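Local coordinates for malonyl CoA:acyl carrier protein malonyltransferase (Streptomyces coelicolor, PDB 1NM2), which probably catalyses transfer of the malonyl group from malonyl-CoA to the holo acyl carrier protein, a step in fatty acid biosynthesis, at residues M138-G144 against V189-L195; L158-N162 against A200-R204; Y229-D234 against R247-Q251; V270-V276 against V293-L298. All coordinates share one frame; numbering follows the deposited sequence.

Overall arrangement
Contacts 1 and 2 both reach the mixed sheet and meet through the end of Met138, whose CE lies 3.7 Å from Ala161 CB and also packs on the backbone O of Phe201. Contact 2 touches contact 3 at a polar point: His202 ND1 is 2.7 Å from Gln251 O, a weak hydrogen bond. Centres of contacts 2 and 3 are about 14 Å apart, and both send side chains to the Gly96-Ser98-Gly100 turn, probably the nucleophile elbow, beside which an acetate is bound. Contact 4 lies in the parallel sheet, on the other side of the chain's centre from contact 2, with nearest atoms about 12 Å apart.

Contact 1 of 4, residues M138-G144 against V189-L195; sequences MSALLGG and VRKVVPL
Leu195 lies against Met138, Ser139 and Ala140, and its CB and two methyls meet different atoms. CB sits 3.5 Å from Met138 O, the carbonyl that also accepts from Leu195 N at 2.7 Å in a nearly straight bond (177°). With CG beside the backbone N (chi1 -77°), the branch folds back over the opposite strand. CD1 presses on its backbone, 3.1 Å from Ala140 N and 3.4 Å from Ser139 CA, a tight fit that also brings it against Ala140 CB. CD2 turns the other way and meets Met138 CB at 4.0 Å. Cutting Leu195 back to an alanine removes CG and both methyls, which would probably open a gap between Met138 CB and Ala140 CB and take one neighbour from Val170 of strand 168-172. The pairing is antiparallel, the short axes running at 154°, with 189-194 as an edge strand of the mixed sheet; Ser139 and Leu141 bond on their far side to strand 168-172. Near the other end Arg190 and Lys191 both face Leu142, a classic beta bulge. Leu142 O takes the N-H of Arg190, and the arginine chain, bent at chi3, curls back to set its guanidinium over the same carbonyl, with CZ 3.8 Å from Leu142 O. NH1 lies 3.3 Å from Gly143 CA, so close that a CB there would clash with it. On the face carrying Leu142, its CD1 runs obliquely onto Val193 CG2 at 3.6 Å, while the Lys191 chain lies alongside. Across the sheet, Val192 CG1 packs on Ser139 CB, and helix 175-183 covers that side through Leu178 and Leu181.

Contact 2 of 4, residues L158-N162 against A200-R204; sequences LTPAN and AFHTR. With ACY (acetic acid), chain D.
Thr159 and Thr203 share one rotamer, chi1 74° in Thr159, each hydroxyl wedged between its backbone N and carbonyl carbon. In Thr203 this aims OG1 back at Ala200 O, to which it donates at 2.7 Å, and leaves CG2 facing the strand. In Thr159 it brings OG1 to 3.0 Å from Thr203 CG2, a close methyl contact in place of a polar one; this buried hydroxyl has no hydrogen-bond partner in the model. Next along, Ala161 CB fits against the loop, 3.6 Å from Phe201 O and 3.9 Å from His202 CB. Ala161 and Asn162 together face Val170, a classic beta bulge at the start of strand 159-165. The loop holds His202 beside the probable nucleophile elbow: NE2 bonds to Ser98 OG and ND1 to Asn254 O, consistent with the serine-histidine pair of this acyltransferase family. NE2 also gives a weak bond to acetate OXT, 3.2 Å away, and the acetate methyl lies at the ring edge, in its plane. Asn162 turns its ND2 back to Ala161 O at 2.9 Å, nearly straight (174°) but from above the carbonyl plane, and its amide and the imidazole have planes 50° apart.

Contact 3 of 4, residues Y229-D234 against R247-Q251; sequences YVSNKD and RLVGQ
Arg247 reaches Asp234 with its two terminal nitrogens, and the two side chains cross at about a right angle. NH2 meets OD1 at 3.1 Å on the syn side, whereas NH1 reaches OD2 at 2.9 Å from above the carboxylate plane. Both oxygens lie near the guanidinium plane, but the two flat groups are turned 46° apart, making an end-on salt bridge with a twist. NH1 has a second partner, Ser231 OG, near the guanidinium plane but on the side towards CD, in a weak bond of 2.9 Å. That hydroxyl, anti to its own backbone N (chi1 168°), also accepts from Lys233 N at 3.3 Å and so closes an ST turn. A methionine in place of Arg247 would probably leave the Asp234 carboxylate without its charged mate and Ser231 OG without the donor from the helix, although Arg236 N still bonds OD2. Lys233 runs roughly perpendicular to Arg247, its CB 3.5 Å from Arg247 NH1. One residue on, Leu248 CD2 lies against Tyr229 OH at 3.7 Å; the phenol is bonded to Glu101 O. The Asn232 amide bonds to Ser98 N through OD1 and to Gly96 O through ND2. The segment 229-234 thus leaves parallel strand 228-229 between helix 241-251 and helix 258-267, with helix 100-107 touching both Tyr229 and Leu248.

Contact 4 of 4, residues V270-V276 against V293-L298; sequences VTAIIEV and VKTLAL
Lys294 O is met by two neighbouring residues: Ile273 N donates to it at 2.8 Å, and Ala272 CA makes a CA-H...O contact at 3.1 Å. Equivalent bonds follow up the ladder, Leu296 N to Ile273 O at 2.9 Å and Glu275 N to Leu296 O, each with the donor nearly along the C=O axis. Leu298 N to Glu275 O closes the far end, at 174° all but straight. The opening bond is poorer: Lys294 N meets Thr271 O at 3.2 Å from above the carbonyl plane, just before the strand begins. Val293 packs beside this bond. With CG1 anti to its backbone N (chi1 178°), this methyl reaches back over the first strand to 3.7 Å from Thr271 C and also touches Ile273 CG1. Its CG2 leans on Val270, whose side chain crosses it at about a right angle. At the other end Leu298 CB lies 3.6 Å from Glu275 O, and its CG packs on Ile274 CG2. Ala272, Ile274 and Leu296 pack against helix 304-314. Thr295 and Ala297, on the face they share with Ile273 and Glu275, meet helix 281-289. Glu275, fully extended, passes Ala297 CB with OE1 at 4.0 Å; OE1 then accepts from Gly280 N and Thr283 OG1, while OE2 takes Leu282 N, tying the strand to the start of that helix. Adjacent in-register strands, 10° from parallel and linked by helix 281-289, form a beta-alpha-beta unit at the edge of the parallel sheet of the alpha/beta hydrolase-like core.

Contact 1 of 4, residues M138-G144 against V189-L195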
loop_
_atom_site.group_PDB
_atom_site.type_symbol
_atom_site.label_atom_id
_atom_site.label_comp_id
_atom_site.label_asym_id
_atom_site.label_seq_id
_atom_site.Cartn_x
_atom_site.Cartn_y
_atom_site.Cartn_z
ATOM N N MET A 138 -3.546 7.313 -13.794
ATOM C CA MET A 138 -4.648 7.061 -12.867
ATOM C C MET A 138 -5.213 8.404 -12.437
ATOM O O MET A 138 -4.467 9.375 -12.286
ATOM C CB MET A 138 -4.160 6.315 -11.617
ATOM C CG MET A 138 -3.408 5.029 -11.878
ATOM S SD MET A 138 -2.676 4.355 -10.349
ATOM C CE MET A 138 -4.033 3.392 -9.729
ATOM N N SER A 139 -6.525 8.457 -12.236
ATOM C CA SER A 139 -7.180 9.684 -11.800
ATOM C C SER A 139 -8.270 9.348 -10.798
ATOM O O SER A 139 -9.015 8.390 -10.984
ATOM C CB SER A 139 -7.790 10.430 -12.989
ATOM O OG SER A 139 -6.790 10.855 -13.898
ATOM N N ALA A 140 -8.352 10.132 -9.729
ATOM C CA ALA A 140 -9.369 9.916 -8.709
ATOM C C ALA A 140 -10.632 10.666 -9.106
ATOM O O ALA A 140 -10.560 11.745 -9.706
ATOM C CB ALA A 140 -8.873 10.410 -7.357
ATOM N N LEU A 141 -11.783 10.081 -8.788
ATOM C CA LEU A 141 -13.068 10.702 -9.083
ATOM C C LEU A 141 -13.607 11.280 -7.781
ATOM O O LEU A 141 -13.839 10.544 -6.824
ATOM C CB LEU A 141 -14.054 9.668 -9.634
ATOM C CG LEU A 141 -13.945 9.239 -11.102
ATOM C CD1 LEU A 141 -12.560 8.724 -11.417
ATOM C CD2 LEU A 141 -14.986 8.164 -11.374
ATOM N N LEU A 142 -13.808 12.593 -7.742
ATOM C CA LEU A 142 -14.310 13.240 -6.533
ATOM C C LEU A 142 -15.810 13.501 -6.633
ATOM O O LEU A 142 -16.259 14.319 -7.432
ATOM C CB LEU A 142 -13.555 14.552 -6.291
ATOM C CG LEU A 142 -12.027 14.439 -6.355
ATOM C CD1 LEU A 142 -11.404 15.790 -6.047
ATOM C CD2 LEU A 142 -11.537 13.382 -5.370
ATOM N N GLY A 143 -16.576 12.795 -5.810
ATOM C CA GLY A 143 -18.020 12.939 -5.826
ATOM C C GLY A 143 -18.648 11.849 -6.675
ATOM O O GLY A 143 -17.941 11.026 -7.256
ATOM N N GLY A 144 -19.976 11.843 -6.747
ATOM C CA GLY A 144 -20.673 10.854 -7.544
ATOM C C GLY A 144 -20.993 9.581 -6.788
ATOM O O GLY A 144 -20.705 9.450 -5.596
ATOM N N VAL A 189 -20.033 13.432 -10.571
ATOM C CA VAL A 189 -18.609 13.625 -10.317
ATOM C C VAL A 189 -18.264 15.086 -10.564
ATOM O O VAL A 189 -18.604 15.645 -11.604
ATOM C CB VAL A 189 -17.729 12.735 -11.231
ATOM C CG1 VAL A 189 -16.251 13.089 -11.041
ATOM C CG2 VAL A 189 -17.945 11.269 -10.892
ATOM N N ARG A 190 -17.596 15.699 -9.594
ATOM C CA ARG A 190 -17.214 17.103 -9.694
ATOM C C ARG A 190 -15.854 17.268 -10.352
ATOM O O ARG A 190 -15.646 18.172 -11.167
ATOM C CB ARG A 190 -17.132 17.738 -8.305
ATOM C CG ARG A 190 -18.365 17.586 -7.443
ATOM C CD ARG A 190 -18.159 18.295 -6.120
ATOM N NE ARG A 190 -17.053 17.733 -5.351
ATOM C CZ ARG A 190 -17.147 16.641 -4.594
ATOM N NH1 ARG A 190 -18.302 15.990 -4.502
ATOM N NH2 ARG A 190 -16.088 16.207 -3.919
ATOM N N LYS A 191 -14.930 16.383 -10.005
ATOM C CA LYS A 191 -13.576 16.493 -10.514
ATOM C C LYS A 191 -12.924 15.145 -10.784
ATOM O O LYS A 191 -13.173 14.163 -10.087
ATOM C CB LYS A 191 -12.753 17.261 -9.477
ATOM C CG LYS A 191 -11.695 18.209 -9.998
ATOM C CD LYS A 191 -11.109 18.979 -8.814
ATOM C CE LYS A 191 -9.969 19.904 -9.210
ATOM N NZ LYS A 191 -9.431 20.608 -8.006
ATOM N N VAL A 192 -12.091 15.112 -11.817
ATOM C CA VAL A 192 -11.342 13.918 -12.172
ATOM C C VAL A 192 -9.898 14.367 -11.999
ATOM O O VAL A 192 -9.329 15.037 -12.862
ATOM C CB VAL A 192 -11.620 13.492 -13.624
ATOM C CG1 VAL A 192 -10.721 12.324 -14.013
ATOM C CG2 VAL A 192 -13.081 13.081 -13.759
ATOM N N VAL A 193 -9.318 14.011 -10.860
ATOM C CA VAL A 193 -7.962 14.424 -10.533
ATOM C C VAL A 193 -6.885 13.393 -10.825
ATOM O O VAL A 193 -6.871 12.306 -10.245
ATOM C CB VAL A 193 -7.869 14.827 -9.046
ATOM C CG1 VAL A 193 -6.504 15.437 -8.750
ATOM C CG2 VAL A 193 -8.983 15.801 -8.712
ATOM N N PRO A 194 -5.960 13.727 -11.734
ATOM C CA PRO A 194 -4.875 12.806 -12.084
ATOM C C PRO A 194 -3.921 12.602 -10.912
ATOM O O PRO A 194 -3.533 13.558 -10.242
ATOM C CB PRO A 194 -4.212 13.488 -13.285
ATOM C CG PRO A 194 -4.483 14.940 -13.055
ATOM C CD PRO A 194 -5.914 14.941 -12.568
ATOM N N LEU A 195 -3.563 11.346 -10.664
ATOM C CA LEU A 195 -2.660 10.989 -9.576
ATOM C C LEU A 195 -1.204 11.115 -10.011
ATOM O O LEU A 195 -0.892 11.034 -11.202
ATOM C CB LEU A 195 -2.929 9.554 -9.106
ATOM C CG LEU A 195 -4.156 9.302 -8.221
ATOM C CD1 LEU A 195 -5.418 9.741 -8.927
ATOM C CD2 LEU A 195 -4.236 7.823 -7.882
HETATM O O HOH W 1 -1.652 9.847 -13.735
#

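Contact 2 of 4, residues L158-N162 against A200-R204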
loop_
_atom_site.group_PDB
_atom_site.type_symbol
_atom_site.label_atom_id
_atom_site.label_comp_id
_atom_site.label_asym_id
_atom_site.label_seq_id
_atom_site.Cartn_x
_atom_site.Cartn_y
_atom_site.Cartn_z
ATOM N N LEU A 158 -11.872 2.512 -19.253
ATOM C CA LEU A 158 -11.004 2.562 -18.083
ATOM C C LEU A 158 -11.334 1.411 -17.136
ATOM O O LEU A 158 -12.346 0.738 -17.295
ATOM C CB LEU A 158 -11.194 3.883 -17.328
ATOM C CG LEU A 158 -10.912 5.240 -17.985
ATOM C CD1 LEU A 158 -9.495 5.267 -18.504
ATOM C CD2 LEU A 158 -11.909 5.511 -19.093
ATOM N N THR A 159 -10.479 1.195 -16.145
ATOM C CA THR A 159 -10.723 0.147 -15.170
ATOM C C THR A 159 -10.702 0.787 -13.784
ATOM O O THR A 159 -9.984 1.761 -13.550
ATOM C CB THR A 159 -9.638 -0.943 -15.216
ATOM O OG1 THR A 159 -8.436 -0.435 -14.633
ATOM C CG2 THR A 159 -9.352 -1.353 -16.642
ATOM N N PRO A 160 -11.516 0.272 -12.854
ATOM C CA PRO A 160 -11.531 0.845 -11.506
ATOM C C PRO A 160 -10.346 0.269 -10.730
ATOM O O PRO A 160 -10.501 -0.666 -9.940
ATOM C CB PRO A 160 -12.878 0.385 -10.960
ATOM C CG PRO A 160 -13.022 -0.975 -11.580
ATOM C CD PRO A 160 -12.573 -0.743 -13.011
ATOM N N ALA A 161 -9.168 0.832 -10.980
ATOM C CA ALA A 161 -7.916 0.397 -10.358
ATOM C C ALA A 161 -7.909 0.426 -8.832
ATOM O O ALA A 161 -7.274 -0.411 -8.188
ATOM C CB ALA A 161 -6.763 1.234 -10.901
ATOM N N ASN A 162 -8.601 1.401 -8.255
ATOM C CA ASN A 162 -8.685 1.532 -6.808
ATOM C C ASN A 162 -10.136 1.681 -6.376
ATOM O O ASN A 162 -10.839 2.569 -6.856
ATOM C CB ASN A 162 -7.954 2.786 -6.307
ATOM C CG ASN A 162 -6.474 2.568 -6.034
ATOM O OD1 ASN A 162 -5.862 3.369 -5.335
ATOM N ND2 ASN A 162 -5.889 1.518 -6.590
ATOM N N ALA A 200 -0.827 3.370 -15.524
ATOM C CA ALA A 200 -2.058 2.716 -15.117
ATOM C C ALA A 200 -1.774 1.485 -14.265
ATOM O O ALA A 200 -1.942 0.353 -14.719
ATOM C CB ALA A 200 -2.869 2.326 -16.354
ATOM N N PHE A 201 -1.335 1.709 -13.029
ATOM C CA PHE A 201 -1.054 0.604 -12.122
ATOM C C PHE A 201 -2.379 -0.091 -11.856
ATOM O O PHE A 201 -3.438 0.523 -11.986
ATOM C CB PHE A 201 -0.477 1.128 -10.804
ATOM C CG PHE A 201 0.812 1.885 -10.959
ATOM C CD1 PHE A 201 1.165 2.871 -10.042
ATOM C CD2 PHE A 201 1.683 1.605 -12.007
ATOM C CE1 PHE A 201 2.369 3.569 -10.166
ATOM C CE2 PHE A 201 2.887 2.295 -12.140
ATOM C CZ PHE A 201 3.229 3.281 -11.215
ATOM N N HIS A 202 -2.313 -1.369 -11.502
ATOM C CA HIS A 202 -3.492 -2.168 -11.204
ATOM C C HIS A 202 -4.464 -2.353 -12.363
ATOM O O HIS A 202 -5.679 -2.391 -12.172
ATOM C CB HIS A 202 -4.189 -1.593 -9.974
ATOM C CG HIS A 202 -3.319 -1.605 -8.755
ATOM N ND1 HIS A 202 -2.942 -2.774 -8.131
ATOM C CD2 HIS A 202 -2.655 -0.609 -8.123
ATOM C CE1 HIS A 202 -2.075 -2.499 -7.171
ATOM N NE2 HIS A 202 -1.883 -1.192 -7.147
ATOM N N THR A 203 -3.899 -2.489 -13.561
ATOM C CA THR A 203 -4.660 -2.725 -14.788
ATOM C C THR A 203 -3.809 -3.660 -15.649
ATOM O O THR A 203 -2.639 -3.922 -15.333
ATOM C CB THR A 203 -4.898 -1.434 -15.606
ATOM O OG1 THR A 203 -3.668 -1.033 -16.226
ATOM C CG2 THR A 203 -5.418 -0.318 -14.717
ATOM N N ARG A 204 -4.395 -4.152 -16.736
ATOM C CA ARG A 204 -3.699 -5.055 -17.647
ATOM C C ARG A 204 -2.446 -4.406 -18.224
ATOM O O ARG A 204 -1.574 -5.089 -18.772
ATOM C CB ARG A 204 -4.621 -5.461 -18.800
ATOM C CG ARG A 204 -4.950 -4.319 -19.752
ATOM C CD ARG A 204 -5.612 -4.831 -21.026
ATOM N NE ARG A 204 -5.765 -3.771 -22.019
ATOM C CZ ARG A 204 -6.526 -2.695 -21.849
ATOM N NH1 ARG A 204 -7.208 -2.533 -20.720
ATOM N NH2 ARG A 204 -6.600 -1.773 -22.803
HETATM C C ACY D . 1.002 0.977 -6.600
HETATM O O ACY D . 1.976 1.839 -6.582
HETATM O OXT ACY D . 1.098 -0.297 -6.601
HETATM C CH3 ACY D . -0.378 1.615 -6.613
#

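Contact 3 of 4, residues Y229-D234 against R247-Q251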
loop_
_atom_site.group_PDB
_atom_site.type_symbol
_atom_site.label_atom_id
_atom_site.label_comp_id
_atom_site.label_asym_id
_atom_site.label_seq_id
_atom_site.Cartn_x
_atom_site.Cartn_y
_atom_site.Cartn_z
ATOM N N TYR A 229 -4.082 -12.677 7.396
ATOM C CA TYR A 229 -3.644 -11.787 6.322
ATOM C C TYR A 229 -4.806 -11.496 5.363
ATOM O O TYR A 229 -5.307 -12.402 4.697
ATOM C CB TYR A 229 -2.489 -12.445 5.558
ATOM C CG TYR A 229 -1.913 -11.593 4.451
ATOM C CD1 TYR A 229 -0.831 -10.747 4.685
ATOM C CD2 TYR A 229 -2.474 -11.610 3.173
ATOM C CE1 TYR A 229 -0.321 -9.935 3.671
ATOM C CE2 TYR A 229 -1.978 -10.803 2.160
ATOM C CZ TYR A 229 -0.903 -9.969 2.415
ATOM O OH TYR A 229 -0.430 -9.155 1.414
ATOM N N VAL A 230 -5.221 -10.234 5.293
ATOM C CA VAL A 230 -6.329 -9.823 4.426
ATOM C C VAL A 230 -5.788 -9.282 3.106
ATOM O O VAL A 230 -4.978 -8.352 3.097
ATOM C CB VAL A 230 -7.188 -8.736 5.114
ATOM C CG1 VAL A 230 -8.361 -8.343 4.220
ATOM C CG2 VAL A 230 -7.703 -9.256 6.450
ATOM N N SER A 231 -6.266 -9.848 1.999
ATOM C CA SER A 231 -5.806 -9.481 0.655
ATOM C C SER A 231 -6.608 -8.453 -0.154
ATOM O O SER A 231 -7.844 -8.467 -0.164
ATOM C CB SER A 231 -5.647 -10.766 -0.174
ATOM O OG SER A 231 -5.461 -10.497 -1.555
ATOM N N ASN A 232 -5.872 -7.586 -0.855
ATOM C CA ASN A 232 -6.428 -6.527 -1.707
ATOM C C ASN A 232 -7.289 -7.025 -2.863
ATOM O O ASN A 232 -8.183 -6.323 -3.329
ATOM C CB ASN A 232 -5.304 -5.698 -2.333
ATOM C CG ASN A 232 -4.713 -4.688 -1.386
ATOM O OD1 ASN A 232 -3.833 -3.926 -1.769
ATOM N ND2 ASN A 232 -5.191 -4.670 -0.146
ATOM N N LYS A 233 -6.981 -8.217 -3.356
ATOM C CA LYS A 233 -7.706 -8.786 -4.489
ATOM C C LYS A 233 -9.214 -8.861 -4.295
ATOM O O LYS A 233 -9.984 -8.421 -5.145
ATOM C CB LYS A 233 -7.169 -10.191 -4.795
ATOM C CG LYS A 233 -8.042 -11.030 -5.724
ATOM C CD LYS A 233 -7.434 -11.159 -7.104
ATOM C CE LYS A 233 -8.075 -12.298 -7.894
ATOM N NZ LYS A 233 -9.542 -12.124 -8.061
ATOM N N ASP A 234 -9.627 -9.416 -3.166
ATOM C CA ASP A 234 -11.037 -9.613 -2.889
ATOM C C ASP A 234 -11.380 -9.449 -1.409
ATOM O O ASP A 234 -12.457 -9.847 -0.974
ATOM C CB ASP A 234 -11.410 -11.017 -3.344
ATOM C CG ASP A 234 -10.502 -12.072 -2.742
ATOM O OD1 ASP A 234 -10.537 -13.225 -3.208
ATOM O OD2 ASP A 234 -9.748 -11.742 -1.796
ATOM N N ARG A 247 -0.731 -13.845 -5.022
ATOM C CA ARG A 247 -1.637 -12.703 -5.041
ATOM C C ARG A 247 -0.865 -11.385 -5.144
ATOM O O ARG A 247 -1.270 -10.483 -5.882
ATOM C CB ARG A 247 -2.520 -12.704 -3.791
ATOM C CG ARG A 247 -3.674 -13.686 -3.863
ATOM C CD ARG A 247 -4.426 -13.780 -2.549
ATOM N NE ARG A 247 -5.653 -14.558 -2.697
ATOM C CZ ARG A 247 -6.879 -14.045 -2.617
ATOM N NH1 ARG A 247 -7.047 -12.745 -2.384
ATOM N NH2 ARG A 247 -7.935 -14.831 -2.776
ATOM N N LEU A 248 0.242 -11.274 -4.410
ATOM C CA LEU A 248 1.075 -10.069 -4.444
ATOM C C LEU A 248 1.583 -9.820 -5.865
ATOM O O LEU A 248 1.534 -8.699 -6.369
ATOM C CB LEU A 248 2.293 -10.217 -3.518
ATOM C CG LEU A 248 2.128 -10.197 -1.997
ATOM C CD1 LEU A 248 3.454 -10.577 -1.342
ATOM C CD2 LEU A 248 1.688 -8.808 -1.540
ATOM N N VAL A 249 2.077 -10.874 -6.503
ATOM C CA VAL A 249 2.611 -10.764 -7.856
ATOM C C VAL A 249 1.539 -10.352 -8.863
ATOM O O VAL A 249 1.783 -9.514 -9.732
ATOM C CB VAL A 249 3.239 -12.096 -8.310
ATOM C CG1 VAL A 249 3.779 -11.967 -9.731
ATOM C CG2 VAL A 249 4.357 -12.496 -7.352
ATOM N N GLY A 250 0.354 -10.940 -8.735
ATOM C CA GLY A 250 -0.738 -10.624 -9.640
ATOM C C GLY A 250 -1.394 -9.277 -9.393
ATOM O O GLY A 250 -1.876 -8.653 -10.337
ATOM N N GLN A 251 -1.404 -8.823 -8.139
ATOM C CA GLN A 251 -2.027 -7.550 -7.777
ATOM C C GLN A 251 -1.516 -6.315 -8.509
ATOM O O GLN A 251 -2.220 -5.309 -8.574
ATOM C CB GLN A 251 -1.921 -7.287 -6.262
ATOM C CG GLN A 251 -3.085 -7.838 -5.434
ATOM C CD GLN A 251 -4.443 -7.394 -5.958
ATOM O OE1 GLN A 251 -4.794 -6.204 -5.924
ATOM N NE2 GLN A 251 -5.212 -8.348 -6.456
#

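Contact 4 of 4, residues V270-V276 against V293-L298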
loop_
_atom_site.group_PDB
_atom_site.type_symbol
_atom_site.label_atom_id
_atom_site.label_comp_id
_atom_site.label_asym_id
_atom_site.label_seq_id
_atom_site.Cartn_x
_atom_site.Cartn_y
_atom_site.Cartn_z
ATOM N N VAL A 270 -13.139 -5.897 14.202
ATOM C CA VAL A 270 -12.064 -4.948 14.486
ATOM C C VAL A 270 -12.501 -3.863 15.475
ATOM O O VAL A 270 -13.587 -3.295 15.344
ATOM C CB VAL A 270 -11.581 -4.275 13.175
ATOM C CG1 VAL A 270 -12.742 -3.540 12.508
ATOM C CG2 VAL A 270 -10.426 -3.324 13.467
ATOM N N THR A 271 -11.658 -3.581 16.465
ATOM C CA THR A 271 -11.963 -2.552 17.461
ATOM C C THR A 271 -10.938 -1.418 17.428
ATOM O O THR A 271 -11.177 -0.334 17.963
ATOM C CB THR A 271 -12.014 -3.135 18.897
ATOM O OG1 THR A 271 -10.784 -3.813 19.187
ATOM C CG2 THR A 271 -13.192 -4.107 19.043
ATOM N N ALA A 272 -9.798 -1.671 16.792
ATOM C CA ALA A 272 -8.747 -0.669 16.676
ATOM C C ALA A 272 -7.861 -0.942 15.465
ATOM O O ALA A 272 -7.599 -2.094 15.123
ATOM C CB ALA A 272 -7.901 -0.649 17.941
ATOM N N ILE A 273 -7.414 0.131 14.820
ATOM C CA ILE A 273 -6.536 0.038 13.659
ATOM C C ILE A 273 -5.359 0.992 13.811
ATOM O O ILE A 273 -5.534 2.181 14.098
ATOM C CB ILE A 273 -7.260 0.410 12.342
ATOM C CG1 ILE A 273 -8.311 -0.645 11.997
ATOM C CG2 ILE A 273 -6.244 0.531 11.204
ATOM C CD1 ILE A 273 -9.104 -0.318 10.736
ATOM N N ILE A 274 -4.161 0.454 13.629
ATOM C CA ILE A 274 -2.943 1.242 13.698
ATOM C C ILE A 274 -2.309 1.163 12.314
ATOM O O ILE A 274 -2.103 0.073 11.780
ATOM C CB ILE A 274 -1.955 0.678 14.746
ATOM C CG1 ILE A 274 -2.517 0.882 16.154
ATOM C CG2 ILE A 274 -0.600 1.365 14.610
ATOM C CD1 ILE A 274 -1.652 0.300 17.251
ATOM N N GLU A 275 -2.040 2.319 11.721
ATOM C CA GLU A 275 -1.413 2.382 10.407
ATOM C C GLU A 275 0.065 2.722 10.618
ATOM O O GLU A 275 0.391 3.725 11.253
ATOM C CB GLU A 275 -2.101 3.459 9.563
ATOM C CG GLU A 275 -1.418 3.783 8.244
ATOM C CD GLU A 275 -2.144 4.870 7.467
ATOM O OE1 GLU A 275 -2.807 5.725 8.102
ATOM O OE2 GLU A 275 -2.039 4.875 6.225
ATOM N N VAL A 276 0.962 1.886 10.104
ATOM C CA VAL A 276 2.387 2.141 10.282
ATOM C C VAL A 276 2.849 3.361 9.494
ATOM O O VAL A 276 2.088 3.941 8.720
ATOM C CB VAL A 276 3.244 0.902 9.885
ATOM C CG1 VAL A 276 2.878 -0.273 10.788
ATOM C CG2 VAL A 276 3.018 0.540 8.406
ATOM N N VAL A 293 -14.530 2.576 15.454
ATOM C CA VAL A 293 -13.230 1.918 15.544
ATOM C C VAL A 293 -12.134 2.930 15.878
ATOM O O VAL A 293 -12.038 3.976 15.233
ATOM C CB VAL A 293 -12.873 1.223 14.212
ATOM C CG1 VAL A 293 -11.502 0.578 14.311
ATOM C CG2 VAL A 293 -13.931 0.178 13.876
ATOM N N LYS A 294 -11.319 2.632 16.887
ATOM C CA LYS A 294 -10.237 3.542 17.257
ATOM C C LYS A 294 -9.152 3.435 16.199
ATOM O O LYS A 294 -8.817 2.336 15.757
ATOM C CB LYS A 294 -9.648 3.187 18.628
ATOM C CG LYS A 294 -10.586 3.429 19.800
ATOM C CD LYS A 294 -9.830 3.523 21.124
ATOM C CE LYS A 294 -9.001 4.806 21.215
ATOM N NZ LYS A 294 -8.340 4.992 22.549
ATOM N N THR A 295 -8.614 4.573 15.782
ATOM C CA THR A 295 -7.569 4.579 14.768
ATOM C C THR A 295 -6.387 5.425 15.220
ATOM O O THR A 295 -6.556 6.423 15.926
ATOM C CB THR A 295 -8.077 5.157 13.428
ATOM O OG1 THR A 295 -8.512 6.507 13.628
ATOM C CG2 THR A 295 -9.233 4.338 12.889
ATOM N N LEU A 296 -5.191 5.017 14.814
ATOM C CA LEU A 296 -3.982 5.754 15.153
ATOM C C LEU A 296 -2.981 5.591 14.019
ATOM O O LEU A 296 -2.722 4.475 13.559
ATOM C CB LEU A 296 -3.381 5.240 16.467
ATOM C CG LEU A 296 -2.191 6.030 17.038
ATOM C CD1 LEU A 296 -2.028 5.721 18.520
ATOM C CD2 LEU A 296 -0.919 5.692 16.279
ATOM N N ALA A 297 -2.431 6.709 13.560
ATOM C CA ALA A 297 -1.452 6.685 12.485
ATOM C C ALA A 297 -0.072 7.021 13.037
ATOM O O ALA A 297 0.095 8.007 13.757
ATOM C CB ALA A 297 -1.838 7.690 11.400
ATOM N N LEU A 298 0.910 6.186 12.718
ATOM C CA LEU A 298 2.278 6.425 13.158
ATOM C C LEU A 298 2.958 7.342 12.151
ATOM O O LEU A 298 3.152 6.970 10.993
ATOM C CB LEU A 298 3.060 5.114 13.249
ATOM C CG LEU A 298 2.655 4.140 14.356
ATOM C CD1 LEU A 298 3.484 2.875 14.241
ATOM C CD2 LEU A 298 2.853 4.797 15.718
#